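Local atomic coordinates of De novo designed switch protein caging a hemagglutinin binder (sCageHA267_1S) (Synthetic construct, PDB entry 7CBC), a protein that serves as a designed helical switch that cages a hemagglutinin-binding domain, probably releasing it when the cage opens, for use in modular biosensors. Residues 10-15 with 106-111; 5-10 with 86-91; 102-107 with 198-203; 16-21 with 110-115. All coordinates share one frame; numbering follows the deposited sequence.

Interaction 1: 10-15 with 106-111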
loop_
_atom_site.group_PDB
_atom_site.type_symbol
_atom_site.label_atom_id
_atom_site.label_comp_id
_atom_site.label_asym_id
_atom_site.label_seq_id
_atom_site.Cartn_x
_atom_site.Cartn_y
_atom_site.Cartn_z
ATOM N N GLU A 10 -15.514 -15.154 2.176
ATOM C CA GLU A 10 -15.708 -14.514 0.881
ATOM C C GLU A 10 -15.585 -12.991 0.992
ATOM O O GLU A 10 -14.993 -12.337 0.118
ATOM C CB GLU A 10 -17.069 -14.952 0.335
ATOM C CG GLU A 10 -17.584 -14.278 -0.915
ATOM C CD GLU A 10 -19.101 -14.491 -1.056
ATOM O OE1 GLU A 10 -19.835 -13.501 -1.298
ATOM O OE2 GLU A 10 -19.561 -15.648 -0.891
ATOM N N ALA A 11 -16.091 -12.408 2.080
ATOM C CA ALA A 11 -15.865 -10.986 2.322
ATOM C C ALA A 11 -14.378 -10.688 2.487
ATOM O O ALA A 11 -13.843 -9.757 1.869
ATOM C CB ALA A 11 -16.646 -10.532 3.555
ATOM N N SER A 12 -13.687 -11.482 3.309
ATOM C CA SER A 12 -12.298 -11.179 3.643
ATOM C C SER A 12 -11.390 -11.261 2.422
ATOM O O SER A 12 -10.546 -10.380 2.210
ATOM C CB SER A 12 -11.815 -12.124 4.740
ATOM O OG SER A 12 -12.277 -11.668 5.994
ATOM N N THR A 13 -11.534 -12.308 1.612
ATOM C CA THR A 13 -10.679 -12.424 0.433
ATOM C C THR A 13 -10.989 -11.321 -0.575
ATOM O O THR A 13 -10.069 -10.721 -1.152
ATOM C CB THR A 13 -10.822 -13.814 -0.201
ATOM O OG1 THR A 13 -12.185 -14.055 -0.569
ATOM C CG2 THR A 13 -10.383 -14.914 0.780
ATOM N N LYS A 14 -12.269 -11.009 -0.775
ATOM C CA LYS A 14 -12.617 -9.907 -1.670
ATOM C C LYS A 14 -12.050 -8.581 -1.175
ATOM O O LYS A 14 -11.592 -7.752 -1.972
ATOM C CB LYS A 14 -14.133 -9.817 -1.824
ATOM C CG LYS A 14 -14.688 -10.876 -2.759
ATOM C CD LYS A 14 -15.746 -10.316 -3.686
ATOM C CE LYS A 14 -17.133 -10.494 -3.107
ATOM N NZ LYS A 14 -18.170 -10.493 -4.192
ATOM N N LEU A 15 -12.092 -8.353 0.139
ATOM C CA LEU A 15 -11.494 -7.147 0.689
ATOM C C LEU A 15 -9.984 -7.152 0.526
ATOM O O LEU A 15 -9.376 -6.087 0.319
ATOM C CB LEU A 15 -11.875 -7.003 2.156
ATOM C CG LEU A 15 -13.330 -6.588 2.397
ATOM C CD1 LEU A 15 -13.499 -6.296 3.858
ATOM C CD2 LEU A 15 -13.728 -5.373 1.564
ATOM N N LYS A 106 -18.151 -7.595 12.269
ATOM C CA LYS A 106 -17.733 -6.311 12.832
ATOM C C LYS A 106 -16.215 -6.223 12.908
ATOM O O LYS A 106 -15.626 -5.156 12.678
ATOM C CB LYS A 106 -18.361 -6.097 14.207
ATOM C CG LYS A 106 -17.779 -4.916 14.993
ATOM C CD LYS A 106 -18.653 -4.546 16.208
ATOM C CE LYS A 106 -18.538 -5.558 17.364
ATOM N NZ LYS A 106 -17.259 -5.420 18.130
ATOM N N ALA A 107 -15.557 -7.340 13.217
ATOM C CA ALA A 107 -14.102 -7.326 13.250
ATOM C C ALA A 107 -13.528 -7.127 11.860
ATOM O O ALA A 107 -12.467 -6.521 11.714
ATOM C CB ALA A 107 -13.568 -8.616 13.869
ATOM N N ILE A 108 -14.209 -7.618 10.828
ATOM C CA ILE A 108 -13.710 -7.404 9.476
ATOM C C ILE A 108 -13.938 -5.962 9.050
ATOM O O ILE A 108 -13.086 -5.352 8.391
ATOM C CB ILE A 108 -14.377 -8.395 8.510
ATOM C CG1 ILE A 108 -13.977 -9.813 8.862
ATOM C CG2 ILE A 108 -13.992 -8.117 7.066
ATOM C CD1 ILE A 108 -14.606 -10.772 7.932
ATOM N N ALA A 109 -15.088 -5.391 9.414
ATOM C CA ALA A 109 -15.366 -4.016 9.017
ATOM C C ALA A 109 -14.419 -3.046 9.705
ATOM O O ALA A 109 -13.869 -2.149 9.057
ATOM C CB ALA A 109 -16.823 -3.659 9.315
ATOM N N GLU A 110 -14.211 -3.205 11.016
ATOM C CA GLU A 110 -13.270 -2.330 11.716
ATOM C C GLU A 110 -11.869 -2.454 11.149
ATOM O O GLU A 110 -11.125 -1.463 11.068
ATOM C CB GLU A 110 -13.211 -2.671 13.197
ATOM C CG GLU A 110 -14.342 -2.188 14.057
ATOM C CD GLU A 110 -14.063 -2.521 15.506
ATOM O OE1 GLU A 110 -13.143 -1.908 16.095
ATOM O OE2 GLU A 110 -14.726 -3.431 16.040
ATOM N N THR A 111 -11.458 -3.679 10.832
ATOM C CA THR A 111 -10.106 -3.869 10.328
ATOM C C THR A 111 -9.953 -3.223 8.957
ATOM O O THR A 111 -8.954 -2.538 8.689
ATOM C CB THR A 111 -9.774 -5.365 10.284
ATOM O OG1 THR A 111 -9.609 -5.857 11.621
ATOM C CG2 THR A 111 -8.495 -5.586 9.556
#
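Just before Ile108, the residue of 106-111 that meets Ser12 and Leu15, the carbonyl oxygen Ala107 O is gripped twice by Thr111: through Thr111 OG1 at 2.9 Å and through the helical amide Thr111 N at 3.1 Å. The bond from the threonine hydroxyl comes in nearly along the C=O axis, and it satisfies this buried hydroxyl within its own helix. The contact belongs to a six-helix bundle and joins helix 3-46 to helix 99-142, with no hydrogen bond crossing between the segments. Their CA atoms come nearest at Ser12 and Ile108, 7.1 Å apart. Ile108 supplies the whole contact from its segment, and its two branches split the work. With CG1 anti to its carbonyl carbon and the chain then fully extended (chi2 -180°), CD1 is carried out to the serine hydroxyl, while CG2 turns to Leu15 and touches its CD1 at 3.7 Å; the two apolar side chains cross obliquely. Leu86 of helix 50-93 packs against both Leu15 and Ile108, and Leu210 of helix 195-239 against Ser12, which extends the packing to two more helices. Cutting Ile108 back to an alanine here would probably open a gap between the helices and cost Leu15 CD1 its contact with the CG2 methyl. A bound ethanol also lies beside the Ser12 side chain, whose OG stands 3.2 Å from Ile108 CD1.

Interaction 2: 5-10 with 86-91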
loop_
_atom_site.group_PDB
_atom_site.type_symbol
_atom_site.label_atom_id
_atom_site.label_comp_id
_atom_site.label_asym_id
_atom_site.label_seq_id
_atom_site.Cartn_x
_atom_site.Cartn_y
_atom_site.Cartn_z
ATOM N N ALA A 5 -20.101 -18.983 7.489
ATOM C CA ALA A 5 -18.645 -18.981 7.500
ATOM C C ALA A 5 -18.088 -18.743 6.104
ATOM O O ALA A 5 -17.085 -18.037 5.942
ATOM C CB ALA A 5 -18.118 -20.294 8.072
ATOM N N ARG A 6 -18.715 -19.333 5.082
ATOM C CA ARG A 6 -18.239 -19.130 3.718
ATOM C C ARG A 6 -18.429 -17.694 3.281
ATOM O O ARG A 6 -17.655 -17.175 2.472
ATOM C CB ARG A 6 -18.972 -20.049 2.750
ATOM C CG ARG A 6 -18.684 -21.494 2.962
ATOM C CD ARG A 6 -19.374 -22.351 1.910
ATOM N NE ARG A 6 -18.359 -22.961 1.071
ATOM C CZ ARG A 6 -17.802 -24.139 1.338
ATOM N NH1 ARG A 6 -18.171 -24.824 2.418
ATOM N NH2 ARG A 6 -16.867 -24.631 0.538
ATOM N N LYS A 7 -19.466 -17.046 3.791
ATOM C CA LYS A 7 -19.721 -15.666 3.427
ATOM C C LYS A 7 -18.682 -14.749 4.058
ATOM O O LYS A 7 -18.176 -13.838 3.397
ATOM C CB LYS A 7 -21.171 -15.333 3.809
ATOM C CG LYS A 7 -21.635 -13.883 3.906
ATOM C CD LYS A 7 -20.859 -12.847 3.089
ATOM C CE LYS A 7 -20.764 -13.040 1.590
ATOM N NZ LYS A 7 -19.774 -12.058 1.072
ATOM N N LEU A 8 -18.304 -15.011 5.308
ATOM C CA LEU A 8 -17.264 -14.223 5.954
ATOM C C LEU A 8 -15.943 -14.333 5.210
ATOM O O LEU A 8 -15.319 -13.316 4.874
ATOM C CB LEU A 8 -17.105 -14.664 7.406
ATOM C CG LEU A 8 -18.290 -14.238 8.259
ATOM C CD1 LEU A 8 -18.317 -15.005 9.581
ATOM C CD2 LEU A 8 -18.227 -12.742 8.483
ATOM N N LEU A 9 -15.501 -15.562 4.932
ATOM C CA LEU A 9 -14.263 -15.739 4.184
ATOM C C LEU A 9 -14.351 -15.072 2.818
ATOM O O LEU A 9 -13.385 -14.464 2.351
ATOM C CB LEU A 9 -13.947 -17.224 4.045
ATOM C CG LEU A 9 -12.624 -17.601 3.389
ATOM C CD1 LEU A 9 -11.443 -17.021 4.164
ATOM C CD2 LEU A 9 -12.505 -19.120 3.286
ATOM N N GLU A 10 -15.514 -15.154 2.176
ATOM C CA GLU A 10 -15.708 -14.514 0.881
ATOM C C GLU A 10 -15.585 -12.991 0.992
ATOM O O GLU A 10 -14.993 -12.337 0.118
ATOM C CB GLU A 10 -17.069 -14.952 0.335
ATOM C CG GLU A 10 -17.584 -14.278 -0.915
ATOM C CD GLU A 10 -19.101 -14.491 -1.056
ATOM O OE1 GLU A 10 -19.835 -13.501 -1.298
ATOM O OE2 GLU A 10 -19.561 -15.648 -0.891
ATOM N N LEU A 86 -18.807 -5.328 2.235
ATOM C CA LEU A 86 -19.282 -5.585 3.590
ATOM C C LEU A 86 -20.804 -5.586 3.666
ATOM O O LEU A 86 -21.368 -6.168 4.604
ATOM C CB LEU A 86 -18.674 -4.565 4.558
ATOM C CG LEU A 86 -17.167 -4.814 4.745
ATOM C CD1 LEU A 86 -16.373 -3.536 5.052
ATOM C CD2 LEU A 86 -16.933 -5.855 5.818
ATOM N N GLU A 87 -21.479 -4.987 2.678
ATOM C CA GLU A 87 -22.934 -4.903 2.698
ATOM C C GLU A 87 -23.572 -6.190 2.196
ATOM O O GLU A 87 -24.538 -6.683 2.789
ATOM C CB GLU A 87 -23.414 -3.709 1.873
ATOM C CG GLU A 87 -23.785 -2.526 2.728
ATOM C CD GLU A 87 -24.697 -2.909 3.882
ATOM O OE1 GLU A 87 -25.726 -3.574 3.635
ATOM O OE2 GLU A 87 -24.377 -2.558 5.042
ATOM N N GLU A 88 -23.053 -6.741 1.098
ATOM C CA GLU A 88 -23.486 -8.071 0.692
ATOM C C GLU A 88 -23.253 -9.070 1.813
ATOM O O GLU A 88 -24.102 -9.924 2.091
ATOM C CB GLU A 88 -22.751 -8.499 -0.576
ATOM C CG GLU A 88 -22.821 -9.991 -0.856
ATOM C CD GLU A 88 -22.276 -10.358 -2.228
ATOM O OE1 GLU A 88 -22.431 -11.533 -2.623
ATOM O OE2 GLU A 88 -21.701 -9.465 -2.894
ATOM N N ALA A 89 -22.105 -8.968 2.480
ATOM C CA ALA A 89 -21.829 -9.827 3.624
ATOM C C ALA A 89 -22.841 -9.605 4.736
ATOM O O ALA A 89 -23.401 -10.561 5.285
ATOM C CB ALA A 89 -20.407 -9.580 4.130
ATOM N N ARG A 90 -23.091 -8.342 5.077
ATOM C CA ARG A 90 -24.000 -8.019 6.166
ATOM C C ARG A 90 -25.433 -8.422 5.835
ATOM O O ARG A 90 -26.194 -8.798 6.735
ATOM C CB ARG A 90 -23.894 -6.523 6.478
ATOM C CG ARG A 90 -24.651 -6.063 7.707
ATOM C CD ARG A 90 -23.990 -4.861 8.384
ATOM N NE ARG A 90 -23.345 -3.966 7.425
ATOM C CZ ARG A 90 -22.032 -3.749 7.362
ATOM N NH1 ARG A 90 -21.205 -4.350 8.210
ATOM N NH2 ARG A 90 -21.544 -2.923 6.451
ATOM N N GLU A 91 -25.807 -8.379 4.551
ATOM C CA GLU A 91 -27.153 -8.774 4.143
ATOM C C GLU A 91 -27.440 -10.224 4.515
ATOM O O GLU A 91 -28.577 -10.576 4.853
ATOM C CB GLU A 91 -27.329 -8.566 2.636
ATOM C CG GLU A 91 -28.764 -8.754 2.123
ATOM C CD GLU A 91 -29.099 -10.188 1.677
ATOM O OE1 GLU A 91 -28.357 -11.141 2.010
ATOM O OE2 GLU A 91 -30.126 -10.358 0.982
#
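Lys7 sends CG anti to its backbone N and, as modelled, bends twice, at chi2 (25°, off the staggered values) and at chi3 (58°), which sets its chain beside Ala89 and brings NZ back to Glu10. The setting is an antiparallel helical hairpin: the short segments of helices 3-46 and 50-93 run at 172° with their axes 9.6 Å apart. Lys7 NZ binds Glu10 OE1 at 2.8 Å, a salt bridge within one helix that meets the oxygen from above the carboxylate plane. The same oxygen faces a like charge across the hairpin, for Glu10 OE1 and Glu88 OE1 are 3.5 Å apart, their extended chains crossing at about a right angle. Lys7 NZ, 4.6 Å from Glu88 OE1, probably softens this repulsion, as does Lys84, which pairs with Glu88 OE2. A leucine here has no ammonium, which would probably leave Glu10 OE1 without its salt-bridge partner and less shielded from Glu88 OE1. The aliphatic part of the lysine lies against Ala89, but both approaches of Lys7 CD, 3.5 Å to Ala89 CB and 3.2 Å to Ala89 CA, are tight and their exact values doubtful.

Interaction 3: 102-107 with 198-203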
loop_
_atom_site.group_PDB
_atom_site.type_symbol
_atom_site.label_atom_id
_atom_site.label_comp_id
_atom_site.label_asym_id
_atom_site.label_seq_id
_atom_site.Cartn_x
_atom_site.Cartn_y
_atom_site.Cartn_z
ATOM N N LYS A 102 -22.016 -12.064 13.343
ATOM C CA LYS A 102 -22.031 -10.608 13.460
ATOM C C LYS A 102 -20.751 -10.093 14.110
ATOM O O LYS A 102 -20.258 -9.017 13.760
ATOM C CB LYS A 102 -23.263 -10.153 14.253
ATOM C CG LYS A 102 -24.603 -10.400 13.547
ATOM C CD LYS A 102 -25.812 -10.197 14.485
ATOM C CE LYS A 102 -26.032 -8.718 14.835
ATOM N NZ LYS A 102 -27.330 -8.474 15.550
ATOM N N LEU A 103 -20.203 -10.848 15.064
ATOM C CA LEU A 103 -18.967 -10.451 15.725
ATOM C C LEU A 103 -17.782 -10.500 14.766
ATOM O O LEU A 103 -16.970 -9.562 14.704
ATOM C CB LEU A 103 -18.716 -11.363 16.916
ATOM C CG LEU A 103 -17.560 -10.976 17.819
ATOM C CD1 LEU A 103 -17.912 -9.679 18.513
ATOM C CD2 LEU A 103 -17.304 -12.069 18.835
ATOM N N LEU A 104 -17.646 -11.605 14.032
ATOM C CA LEU A 104 -16.574 -11.698 13.053
ATOM C C LEU A 104 -16.680 -10.568 12.037
ATOM O O LEU A 104 -15.692 -9.878 11.759
ATOM C CB LEU A 104 -16.610 -13.066 12.377
ATOM C CG LEU A 104 -16.264 -14.180 13.367
ATOM C CD1 LEU A 104 -16.601 -15.574 12.840
ATOM C CD2 LEU A 104 -14.790 -14.063 13.709
ATOM N N LEU A 105 -17.892 -10.318 11.530
ATOM C CA LEU A 105 -18.078 -9.296 10.506
ATOM C C LEU A 105 -17.759 -7.904 11.031
ATOM O O LEU A 105 -17.165 -7.089 10.314
ATOM C CB LEU A 105 -19.500 -9.339 9.959
ATOM C CG LEU A 105 -19.687 -8.365 8.792
ATOM C CD1 LEU A 105 -18.912 -8.847 7.547
ATOM C CD2 LEU A 105 -21.165 -8.137 8.476
ATOM N N LYS A 106 -18.151 -7.595 12.269
ATOM C CA LYS A 106 -17.733 -6.311 12.832
ATOM C C LYS A 106 -16.215 -6.223 12.908
ATOM O O LYS A 106 -15.626 -5.156 12.678
ATOM C CB LYS A 106 -18.361 -6.097 14.207
ATOM C CG LYS A 106 -17.779 -4.916 14.993
ATOM C CD LYS A 106 -18.653 -4.546 16.208
ATOM C CE LYS A 106 -18.538 -5.558 17.364
ATOM N NZ LYS A 106 -17.259 -5.420 18.130
ATOM N N ALA A 107 -15.557 -7.340 13.217
ATOM C CA ALA A 107 -14.102 -7.326 13.250
ATOM C C ALA A 107 -13.528 -7.127 11.860
ATOM O O ALA A 107 -12.467 -6.521 11.714
ATOM C CB ALA A 107 -13.568 -8.616 13.869
ATOM N N GLU A 198 -15.480 -22.742 18.134
ATOM C CA GLU A 198 -14.195 -23.146 17.581
ATOM C C GLU A 198 -14.083 -22.762 16.109
ATOM O O GLU A 198 -13.001 -22.362 15.654
ATOM C CB GLU A 198 -13.969 -24.641 17.783
ATOM C CG GLU A 198 -13.324 -24.989 19.136
ATOM C CD GLU A 198 -11.933 -24.360 19.311
ATOM O OE1 GLU A 198 -11.196 -24.220 18.306
ATOM O OE2 GLU A 198 -11.573 -23.995 20.456
ATOM N N LEU A 199 -15.190 -22.842 15.351
ATOM C CA LEU A 199 -15.161 -22.331 13.980
ATOM C C LEU A 199 -14.814 -20.849 13.958
ATOM O O LEU A 199 -13.969 -20.414 13.167
ATOM C CB LEU A 199 -16.495 -22.567 13.277
ATOM C CG LEU A 199 -16.455 -22.224 11.778
ATOM C CD1 LEU A 199 -15.280 -22.906 11.112
ATOM C CD2 LEU A 199 -17.744 -22.626 11.068
ATOM N N ALA A 200 -15.443 -20.066 14.839
ATOM C CA ALA A 200 -15.175 -18.637 14.893
ATOM C C ALA A 200 -13.717 -18.350 15.237
ATOM O O ALA A 200 -13.107 -17.448 14.646
ATOM C CB ALA A 200 -16.119 -17.966 15.891
ATOM N N ARG A 201 -13.140 -19.095 16.195
ATOM C CA ARG A 201 -11.711 -18.952 16.478
ATOM C C ARG A 201 -10.870 -19.262 15.247
ATOM O O ARG A 201 -9.871 -18.574 14.977
ATOM C CB ARG A 201 -11.283 -19.862 17.628
ATOM C CG ARG A 201 -11.951 -19.612 18.977
ATOM C CD ARG A 201 -11.571 -20.710 20.019
ATOM N NE ARG A 201 -12.317 -20.615 21.285
ATOM C CZ ARG A 201 -13.362 -21.384 21.618
ATOM N NH1 ARG A 201 -13.811 -22.322 20.793
ATOM N NH2 ARG A 201 -13.971 -21.220 22.788
ATOM N N GLU A 202 -11.251 -20.304 14.501
ATOM C CA GLU A 202 -10.573 -20.657 13.254
ATOM C C GLU A 202 -10.677 -19.530 12.230
ATOM O O GLU A 202 -9.688 -19.172 11.579
ATOM C CB GLU A 202 -11.166 -21.954 12.686
ATOM C CG GLU A 202 -10.609 -23.229 13.349
ATOM C CD GLU A 202 -11.556 -24.427 13.301
ATOM O OE1 GLU A 202 -12.548 -24.411 12.527
ATOM O OE2 GLU A 202 -11.279 -25.398 14.047
ATOM N N LEU A 203 -11.879 -18.971 12.056
ATOM C CA LEU A 203 -12.040 -17.864 11.119
ATOM C C LEU A 203 -11.252 -16.650 11.576
ATOM O O LEU A 203 -10.634 -15.954 10.761
ATOM C CB LEU A 203 -13.522 -17.535 10.969
ATOM C CG LEU A 203 -14.246 -18.578 10.107
ATOM C CD1 LEU A 203 -15.710 -18.595 10.423
ATOM C CD2 LEU A 203 -14.016 -18.253 8.619
#
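The apolar contacts all start from Leu104, whose branch methyls reach from helix 99-142 to one face of helix 195-239 in the six-helix bundle. Its CG lies anti to the carbonyl carbon (chi1 -67°), and CD1 fits against two residues one helical turn apart on the other segment. On one of them, Leu104 CD1 touches Ala200 CB at 3.9 Å. On the other, the same methyl meets Leu203 CD1 at 4.0 Å and Leu203 CB at 4.1 Å. The CA atoms of Leu104 and Ala200 are 7.3 Å apart, near enough for a leucine to span the gap onto an alanine. Neighbouring helices add to the packing: Leu8 of helix 3-46 lies on Leu104, and Ile189 of helix 146-190 on Ala200.

Of a different kind is the approach of the second methyl, Leu104 CD2, to the carbonyl oxygen Ala200 O at 3.9 Å, a van der Waals contact and not a hydrogen bond.

No polar bond crosses between the two segments. Arg201 NH1 forms a salt bridge with Glu198 OE2 at 2.8 Å, internal to 198-203, and the guanidinium is also held by Glu190 and by the carbonyl of Gly192; Arg201 takes no part in the contact itself. With no directional bond across, the fit probably depends on shape: Leu104 CD1 lies against both Ala200 and Leu203.

Interaction 4: 16-21 with 110-115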
loop_
_atom_site.group_PDB
_atom_site.type_symbol
_atom_site.label_atom_id
_atom_site.label_comp_id
_atom_site.label_asym_id
_atom_site.label_seq_id
_atom_site.Cartn_x
_atom_site.Cartn_y
_atom_site.Cartn_z
ATOM N N GLN A 16 -9.356 -8.331 0.603
ATOM C CA GLN A 16 -7.917 -8.378 0.388
ATOM C C GLN A 16 -7.570 -8.057 -1.061
ATOM O O GLN A 16 -6.634 -7.292 -1.321
ATOM C CB GLN A 16 -7.348 -9.732 0.797
ATOM C CG GLN A 16 -5.861 -9.835 0.516
ATOM C CD GLN A 16 -5.170 -10.935 1.294
ATOM O OE1 GLN A 16 -5.047 -12.064 0.817
ATOM N NE2 GLN A 16 -4.692 -10.606 2.494
ATOM N N ARG A 17 -8.323 -8.604 -2.018
ATOM C CA ARG A 17 -8.089 -8.261 -3.421
ATOM C C ARG A 17 -8.171 -6.756 -3.627
ATOM O O ARG A 17 -7.303 -6.146 -4.268
ATOM C CB ARG A 17 -9.105 -8.982 -4.311
ATOM C CG ARG A 17 -8.911 -8.766 -5.822
ATOM C CD ARG A 17 -7.455 -8.937 -6.256
ATOM N NE ARG A 17 -6.932 -10.289 -6.067
ATOM C CZ ARG A 17 -5.672 -10.639 -6.312
ATOM N NH1 ARG A 17 -4.817 -9.731 -6.767
ATOM N NH2 ARG A 17 -5.266 -11.887 -6.104
ATOM N N LEU A 18 -9.217 -6.144 -3.078
ATOM C CA LEU A 18 -9.382 -4.703 -3.160
ATOM C C LEU A 18 -8.135 -3.975 -2.675
ATOM O O LEU A 18 -7.654 -3.040 -3.325
ATOM C CB LEU A 18 -10.594 -4.298 -2.332
ATOM C CG LEU A 18 -10.860 -2.798 -2.307
ATOM C CD1 LEU A 18 -12.352 -2.630 -2.499
ATOM C CD2 LEU A 18 -10.410 -2.161 -0.993
ATOM N N ASN A 19 -7.609 -4.392 -1.519
ATOM C CA ASN A 19 -6.429 -3.761 -0.946
ATOM C C ASN A 19 -5.213 -3.968 -1.824
ATOM O O ASN A 19 -4.435 -3.031 -2.038
ATOM C CB ASN A 19 -6.186 -4.305 0.455
ATOM C CG ASN A 19 -7.276 -3.907 1.414
ATOM O OD1 ASN A 19 -7.854 -2.816 1.294
ATOM N ND2 ASN A 19 -7.564 -4.774 2.386
ATOM N N ILE A 20 -5.054 -5.173 -2.376
ATOM C CA ILE A 20 -3.973 -5.423 -3.328
ATOM C C ILE A 20 -4.057 -4.453 -4.500
ATOM O O ILE A 20 -3.055 -3.842 -4.904
ATOM C CB ILE A 20 -4.011 -6.880 -3.813
ATOM C CG1 ILE A 20 -3.650 -7.826 -2.667
ATOM C CG2 ILE A 20 -3.065 -7.053 -5.011
ATOM C CD1 ILE A 20 -3.926 -9.248 -2.980
ATOM N N ARG A 21 -5.248 -4.316 -5.085
ATOM C CA ARG A 21 -5.398 -3.420 -6.230
ATOM C C ARG A 21 -5.082 -1.974 -5.857
ATOM O O ARG A 21 -4.462 -1.246 -6.637
ATOM C CB ARG A 21 -6.809 -3.526 -6.790
ATOM C CG ARG A 21 -6.998 -4.698 -7.727
ATOM C CD ARG A 21 -8.474 -4.909 -8.011
ATOM N NE ARG A 21 -8.690 -6.070 -8.868
ATOM C CZ ARG A 21 -9.854 -6.697 -8.998
ATOM N NH1 ARG A 21 -10.910 -6.274 -8.321
ATOM N NH2 ARG A 21 -9.958 -7.747 -9.802
ATOM N N GLU A 110 -14.211 -3.205 11.016
ATOM C CA GLU A 110 -13.270 -2.330 11.716
ATOM C C GLU A 110 -11.869 -2.454 11.149
ATOM O O GLU A 110 -11.125 -1.463 11.068
ATOM C CB GLU A 110 -13.211 -2.671 13.197
ATOM C CG GLU A 110 -14.342 -2.188 14.057
ATOM C CD GLU A 110 -14.063 -2.521 15.506
ATOM O OE1 GLU A 110 -13.143 -1.908 16.095
ATOM O OE2 GLU A 110 -14.726 -3.431 16.040
ATOM N N THR A 111 -11.458 -3.679 10.832
ATOM C CA THR A 111 -10.106 -3.869 10.328
ATOM C C THR A 111 -9.953 -3.223 8.957
ATOM O O THR A 111 -8.954 -2.538 8.689
ATOM C CB THR A 111 -9.774 -5.365 10.284
ATOM O OG1 THR A 111 -9.609 -5.857 11.621
ATOM C CG2 THR A 111 -8.495 -5.586 9.556
ATOM N N GLN A 112 -10.956 -3.382 8.093
ATOM C CA GLN A 112 -10.851 -2.776 6.775
ATOM C C GLN A 112 -10.840 -1.259 6.855
ATOM O O GLN A 112 -10.170 -0.605 6.057
ATOM C CB GLN A 112 -11.980 -3.270 5.880
ATOM C CG GLN A 112 -11.956 -2.721 4.474
ATOM C CD GLN A 112 -10.680 -3.039 3.714
ATOM O OE1 GLN A 112 -9.784 -3.733 4.206
ATOM N NE2 GLN A 112 -10.591 -2.519 2.495
ATOM N N ASP A 113 -11.548 -0.673 7.816
ATOM C CA ASP A 113 -11.480 0.774 7.938
ATOM C C ASP A 113 -10.086 1.219 8.361
ATOM O O ASP A 113 -9.603 2.263 7.902
ATOM C CB ASP A 113 -12.540 1.269 8.916
ATOM C CG ASP A 113 -12.607 2.782 8.978
ATOM O OD1 ASP A 113 -12.058 3.353 9.940
ATOM O OD2 ASP A 113 -13.201 3.397 8.065
ATOM N N LEU A 114 -9.413 0.432 9.209
ATOM C CA LEU A 114 -8.018 0.736 9.538
ATOM C C LEU A 114 -7.149 0.732 8.290
ATOM O O LEU A 114 -6.323 1.635 8.086
ATOM C CB LEU A 114 -7.467 -0.279 10.537
ATOM C CG LEU A 114 -7.977 -0.317 11.969
ATOM C CD1 LEU A 114 -7.192 -1.385 12.717
ATOM C CD2 LEU A 114 -7.822 1.047 12.629
ATOM N N ASN A 115 -7.305 -0.297 7.452
ATOM C CA ASN A 115 -6.480 -0.396 6.253
ATOM C C ASN A 115 -6.649 0.830 5.364
ATOM O O ASN A 115 -5.669 1.349 4.826
ATOM C CB ASN A 115 -6.820 -1.681 5.497
ATOM C CG ASN A 115 -6.463 -2.921 6.290
ATOM O OD1 ASN A 115 -5.512 -2.921 7.072
ATOM N ND2 ASN A 115 -7.231 -3.979 6.105
#
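Helix segments 16-21 and 110-115 run side by side at 1° with axes 11.6 Å apart, and their CA atoms come nearest at Asn19 and Asn115, 7.9 Å. That wide spacing is bridged by a pair of primary amides that meet from opposite directions. Gln112 NE2 donates to Asn19 OD1 at 3.0 Å, and Asn19 ND2 donates back to Gln112 OE1 at 3.1 Å. The second bond is nearly straight (168°) and arrives in the carbonyl plane, on a lone pair; in the first the donor is tilted somewhat from the carbonyl plane. With the two amide planes only 30° apart, the result is a cyclic amide pair joined by two hydrogen bonds, which fixes the rotation of both groups. A bend at chi2 of Gln112 turns its amide across to meet the asparagine. Gln112 OE1 takes a second donor from its own helix, Asn115 ND2 at 3.2 Å, approaching out of the carbonyl plane, so one buried oxygen is held by two amides. Hydrocarbon lies next to the polar cluster: Leu18 CD2 comes to 3.5 Å from Gln112 NE2. Buried polar networks of this kind are generally used in designed helical bundles to make helix pairing more specific than apolar packing alone. It spreads to two further helices of this all-helical bundle: Ser82 of helix 50-93 bonds to Gln112 NE2, while on helix 195-239 Asn214 accepts from Asn19 ND2 and Gln211 donates to Asn115 OD1, tying four helices into one network.

How the interactions relate
All four contacts lie toward one end of the bundle and involve four of its long helices. Interactions 1 and 4 pair the same two, 3-46 and 99-142, with centres about 8 Å apart, interaction 4 lying nearer the chain's centre. Interaction 2 adds helix 50-93, its centre about 8 Å from that of interaction 1, and interaction 3 adds helix 195-239, its centre about 10 Å from that of interaction 1; these two outer contacts touch, Leu8 CD1 meeting Leu104 CD1 at 3.7 Å. Along the chain, interaction 2 closes before interaction 3 opens. Charge, packing and a buried amide network thus follow one another along helix 3-46, so neighbouring turns are held by different chemistry within the designed bundle.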